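Local coordinates for carbon dioxide concentrating mechanism protein CcmK (Synechococcus elongatus, PDB 4OX6) that probably forms hexameric tiles of the carboxysome shell, the protein coat of the cyanobacterial microcompartment that concentrates carbon dioxide, at residues 17-22 against 63-68; 26-31 against 55-60. One frame throughout, in Å; residues are numbered along the deposited sequence.

Contact 1: 17-22 against 63-68; sequences QQAIGS and GDVSEV
Gln18 lays its carboxamide against the backbone of Gly63, OE1 standing 3.4 Å from Gly63 CA. CG lies anti to the carbonyl carbon (chi1 -60°) and the chain then bends at chi2, which folds the amide back across the neighbouring strand end; NE2 comes to 3.6 Å from Asp64 OD1, the amide and carboxylate planes turned 73° apart, a polar approach rather than a bond. The backbones of Ala19 and Gly63 form an antiparallel hydrogen-bonded pair: Gly63 N gives to Ala19 O at 3.3 Å, while the return bond from Ala19 N to Gly63 O is short but bent, and weak. The methyl of Ala19 meets the first turn of the helix, its CB 4.0 Å from Val65 CB and close to Val68 CG2. The other Val68 branch, CG1, rests 3.8 Å from Gly21 CA, a place where any side chain would collide with it. One water donates to Gln17 O and weakly accepts from Val65 N at the start of the helix. Strand 56-63 thus turns straight into helix 65-81, which packs back over the sheet, as in the alpha+beta fold of BMC-domain shell proteins.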
# COMPACT_ATOMS: atom_id res chain seq x y z
N GLN A 17 -21.60 19.65 -16.49
CA GLN A 17 -22.97 19.86 -16.09
C GLN A 17 -23.28 19.16 -14.77
O GLN A 17 -24.16 19.64 -14.01
CB GLN A 17 -23.90 19.30 -17.18
CG GLN A 17 -23.87 20.04 -18.50
CD GLN A 17 -24.89 21.15 -18.53
OE1 GLN A 17 -25.88 21.09 -19.26
NE2 GLN A 17 -24.67 22.17 -17.71
N GLN A 18 -22.58 18.04 -14.50
CA GLN A 18 -22.84 17.22 -13.29
C GLN A 18 -21.88 17.40 -12.13
O GLN A 18 -20.63 17.28 -12.23
CB GLN A 18 -23.03 15.75 -13.64
CG GLN A 18 -24.20 15.56 -14.58
CD GLN A 18 -25.09 14.41 -14.14
OE1 GLN A 18 -24.58 13.35 -13.78
NE2 GLN A 18 -26.41 14.64 -14.09
N ALA A 19 -22.49 17.65 -10.99
CA ALA A 19 -21.76 17.68 -9.73
C ALA A 19 -21.06 16.39 -9.43
O ALA A 19 -21.46 15.32 -9.92
CB ALA A 19 -22.70 17.98 -8.58
N ILE A 20 -20.02 16.51 -8.60
CA ILE A 20 -19.40 15.34 -7.96
C ILE A 20 -19.60 15.39 -6.49
O ILE A 20 -19.38 16.41 -5.82
CB ILE A 20 -17.89 15.19 -8.36
CG1 ILE A 20 -17.12 14.14 -7.47
CG2 ILE A 20 -17.21 16.42 -8.23
CD1 ILE A 20 -17.34 12.73 -7.94
N GLY A 21 -19.97 14.24 -5.92
CA GLY A 21 -19.91 14.06 -4.48
C GLY A 21 -18.93 12.93 -4.20
O GLY A 21 -18.94 11.91 -4.91
N SER A 22 -18.10 13.13 -3.18
CA SER A 22 -17.16 12.07 -2.76
C SER A 22 -17.23 11.98 -1.27
O SER A 22 -17.19 12.93 -0.57
CB SER A 22 -15.76 12.45 -3.22
OG SER A 22 -14.81 11.39 -2.98
N GLY A 63 -24.27 13.66 -10.34
CA GLY A 63 -25.65 13.99 -10.62
C GLY A 63 -25.84 15.48 -10.53
O GLY A 63 -24.85 16.21 -10.32
N ASP A 64 -27.06 15.96 -10.74
CA ASP A 64 -27.32 17.36 -10.49
C ASP A 64 -27.01 17.68 -9.03
O ASP A 64 -27.20 16.83 -8.15
CB ASP A 64 -28.76 17.72 -10.77
CG ASP A 64 -29.09 17.68 -12.22
OD1 ASP A 64 -28.16 17.57 -13.06
OD2 ASP A 64 -30.32 17.77 -12.48
N VAL A 65 -26.56 18.91 -8.72
CA VAL A 65 -26.10 19.16 -7.37
C VAL A 65 -27.19 18.90 -6.31
O VAL A 65 -26.87 18.42 -5.20
CB VAL A 65 -25.44 20.55 -7.18
CG1 VAL A 65 -26.40 21.63 -7.23
CG2 VAL A 65 -24.61 20.58 -5.88
N SER A 66 -28.45 19.25 -6.59
CA SER A 66 -29.50 19.07 -5.56
C SER A 66 -29.67 17.58 -5.22
O SER A 66 -29.92 17.22 -4.09
CB SER A 66 -30.84 19.63 -5.96
OG SER A 66 -31.06 19.26 -7.28
N GLU A 67 -29.54 16.74 -6.23
CA GLU A 67 -29.64 15.28 -6.08
C GLU A 67 -28.42 14.73 -5.34
O GLU A 67 -28.54 13.86 -4.46
CB GLU A 67 -29.87 14.58 -7.40
CG GLU A 67 -31.12 15.00 -8.13
CD GLU A 67 -32.38 14.57 -7.44
OE1 GLU A 67 -32.53 13.34 -7.14
OE2 GLU A 67 -33.21 15.47 -7.11
N VAL A 68 -27.23 15.21 -5.69
CA VAL A 68 -26.01 14.81 -4.96
C VAL A 68 -26.08 15.23 -3.53
O VAL A 68 -25.66 14.41 -2.64
CB VAL A 68 -24.77 15.39 -5.62
CG1 VAL A 68 -23.54 15.22 -4.79
CG2 VAL A 68 -24.57 14.72 -6.99
O HOH W 1 -24.70 20.34 -11.08

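Contact 2: 26-31 against 55-60; sequences KGFPPI and ARFAVN
Ile31, on the first turn of helix 28-39, reaches down onto strand 56-63. Its CB lies 4.0 Å from Phe57 CB, and from there the branches part. The CG2 methyl, set between the backbone N and the carbonyl carbon, stays beside Phe57 CB. CG1, anti to the backbone N (chi1 -151°), runs on toward the strand and meets Phe57 O and Val59 CB; at the tip CD1 comes to 3.3 Å from Phe57 O and 3.7 Å from Val59 CG1, the isoleucine and valine side chains lying antiparallel, flank to flank. The two phenylalanines form a T-shaped pair: the edge of Phe28 points at the face of Phe57, CD1 standing over the ring centre, with centroids 5.1 Å apart and planes at 66°. Phe28 CB closes on Phe57 CE1, and Gly27 O lies obliquely near CD1 of the same ring. With an alanine in place of Phe57, the Phe28 edge would probably lose the face it points at and be freer to turn, and a gap would be likely to open under the helix start. Alongside, Gly27 N donates a nearly straight bond of 2.7 Å to Ala55 O, approaching close to the carbonyl axis, and Lys26 CA adds a CH···O contact to the same oxygen. Lys26 and Arg56 form an antiparallel non-hydrogen-bonded pair, Lys26 CB 4.1 Å from Arg56 CG; their charged ends diverge, Lys26 NZ to Ser54 O and Arg56 NE to a salt bridge with Glu24. Phe28 also packs on Asn60 of a neighbouring subunit, to whose Glu24 its backbone N is bonded. The tight passage at Gly27 from strand 19-26 into helix 28-39, packed on neighbouring strand 56-63, is part of the BMC-domain fold, here at a subunit interface of the hexamer.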
# COMPACT_ATOMS: atom_id res chain seq x y z
N LYS A 26 -13.45 4.93 6.91
CA LYS A 26 -12.53 3.88 7.31
C LYS A 26 -13.34 2.60 7.40
O LYS A 26 -14.35 2.50 8.13
CB LYS A 26 -11.83 4.20 8.63
CG LYS A 26 -10.71 3.22 8.99
CD LYS A 26 -9.88 3.66 10.15
CE LYS A 26 -8.81 4.66 9.73
NZ LYS A 26 -7.60 3.93 9.26
N GLY A 27 -12.88 1.63 6.63
CA GLY A 27 -13.55 0.35 6.48
C GLY A 27 -14.24 0.21 5.14
O GLY A 27 -14.82 1.19 4.63
N PHE A 28 -14.25 -1.01 4.61
CA PHE A 28 -14.93 -1.34 3.36
C PHE A 28 -16.46 -1.53 3.56
O PHE A 28 -17.27 -0.98 2.81
CB PHE A 28 -14.28 -2.55 2.67
CG PHE A 28 -14.77 -2.86 1.28
CD1 PHE A 28 -14.48 -1.98 0.23
CD2 PHE A 28 -15.57 -3.95 1.01
CE1 PHE A 28 -14.90 -2.26 -1.04
CE2 PHE A 28 -16.01 -4.23 -0.27
CZ PHE A 28 -15.70 -3.35 -1.29
N PRO A 29 -16.89 -2.27 4.59
CA PRO A 29 -18.35 -2.35 4.76
C PRO A 29 -19.09 -1.00 4.86
O PRO A 29 -20.14 -0.87 4.20
CB PRO A 29 -18.50 -3.19 6.04
CG PRO A 29 -17.27 -4.05 6.05
CD PRO A 29 -16.17 -3.16 5.53
N PRO A 30 -18.59 0.03 5.56
CA PRO A 30 -19.29 1.33 5.57
C PRO A 30 -19.31 2.00 4.19
O PRO A 30 -20.26 2.77 3.95
CB PRO A 30 -18.57 2.15 6.61
CG PRO A 30 -17.29 1.44 6.88
CD PRO A 30 -17.48 -0.00 6.53
N ILE A 31 -18.32 1.79 3.31
CA ILE A 31 -18.40 2.43 2.01
C ILE A 31 -19.48 1.79 1.16
O ILE A 31 -20.10 2.45 0.35
CB ILE A 31 -17.02 2.49 1.31
CG1 ILE A 31 -16.98 3.70 0.38
CG2 ILE A 31 -16.63 1.24 0.55
CD1 ILE A 31 -17.10 5.06 1.05
N ALA A 55 -6.92 1.38 5.14
CA ALA A 55 -8.27 0.87 5.21
C ALA A 55 -9.36 1.92 4.96
O ALA A 55 -10.52 1.74 5.33
CB ALA A 55 -8.55 0.21 6.53
N ARG A 56 -9.00 3.02 4.27
CA ARG A 56 -9.98 4.05 3.90
C ARG A 56 -10.34 3.86 2.47
O ARG A 56 -9.52 3.52 1.60
CB ARG A 56 -9.40 5.43 4.21
CG ARG A 56 -9.38 5.72 5.69
CD ARG A 56 -8.56 6.93 6.15
NE ARG A 56 -9.04 8.15 5.57
CZ ARG A 56 -8.94 9.35 6.13
NH1 ARG A 56 -8.39 9.47 7.33
NH2 ARG A 56 -9.34 10.43 5.48
N PHE A 57 -11.62 4.17 2.19
CA PHE A 57 -12.17 4.04 0.84
C PHE A 57 -13.06 5.24 0.55
O PHE A 57 -13.83 5.67 1.43
CB PHE A 57 -13.08 2.80 0.76
CG PHE A 57 -12.33 1.50 0.91
CD1 PHE A 57 -12.10 0.94 2.14
CD2 PHE A 57 -11.87 0.84 -0.22
CE1 PHE A 57 -11.36 -0.22 2.28
CE2 PHE A 57 -11.15 -0.35 -0.11
CZ PHE A 57 -10.90 -0.86 1.13
N ALA A 58 -12.99 5.78 -0.68
CA ALA A 58 -13.90 6.85 -1.07
C ALA A 58 -14.79 6.36 -2.18
O ALA A 58 -14.37 5.62 -3.07
CB ALA A 58 -13.12 8.07 -1.52
N VAL A 59 -16.05 6.79 -2.16
CA VAL A 59 -17.00 6.52 -3.26
C VAL A 59 -17.33 7.86 -3.92
O VAL A 59 -17.51 8.87 -3.25
CB VAL A 59 -18.29 5.83 -2.76
CG1 VAL A 59 -19.08 6.60 -1.72
CG2 VAL A 59 -19.20 5.45 -3.96
N ASN A 60 -17.42 7.84 -5.24
CA ASN A 60 -17.65 9.03 -6.06
C ASN A 60 -18.94 8.88 -6.81
O ASN A 60 -19.22 7.84 -7.46
CB ASN A 60 -16.49 9.15 -7.04
CG ASN A 60 -15.17 9.28 -6.31
OD1 ASN A 60 -15.01 10.16 -5.47
ND2 ASN A 60 -14.23 8.39 -6.61

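Overall arrangement
Contacts 1 and 2 lie about 20 Å apart, centre to centre, on opposite sides of the chain's centre, and both are built on the same pair of antiparallel neighbours, strands 19-26 and 56-63. Contact 1 joins the start of the first to the end of the second, where helix 65-81 begins; contact 2 joins the other ends, where helix 28-39 begins, and is nested along the chain within the loop closed by contact 1. They meet midway through a probable hydrogen bond of 2.8 Å between Ser22 OG and Asn60 OD1, with Ile20 CD1 against Asn60 CB at 3.8 Å. Ser22 and Asn60 both also pack against residues of a neighbouring subunit, so this junction borders the assembly interface.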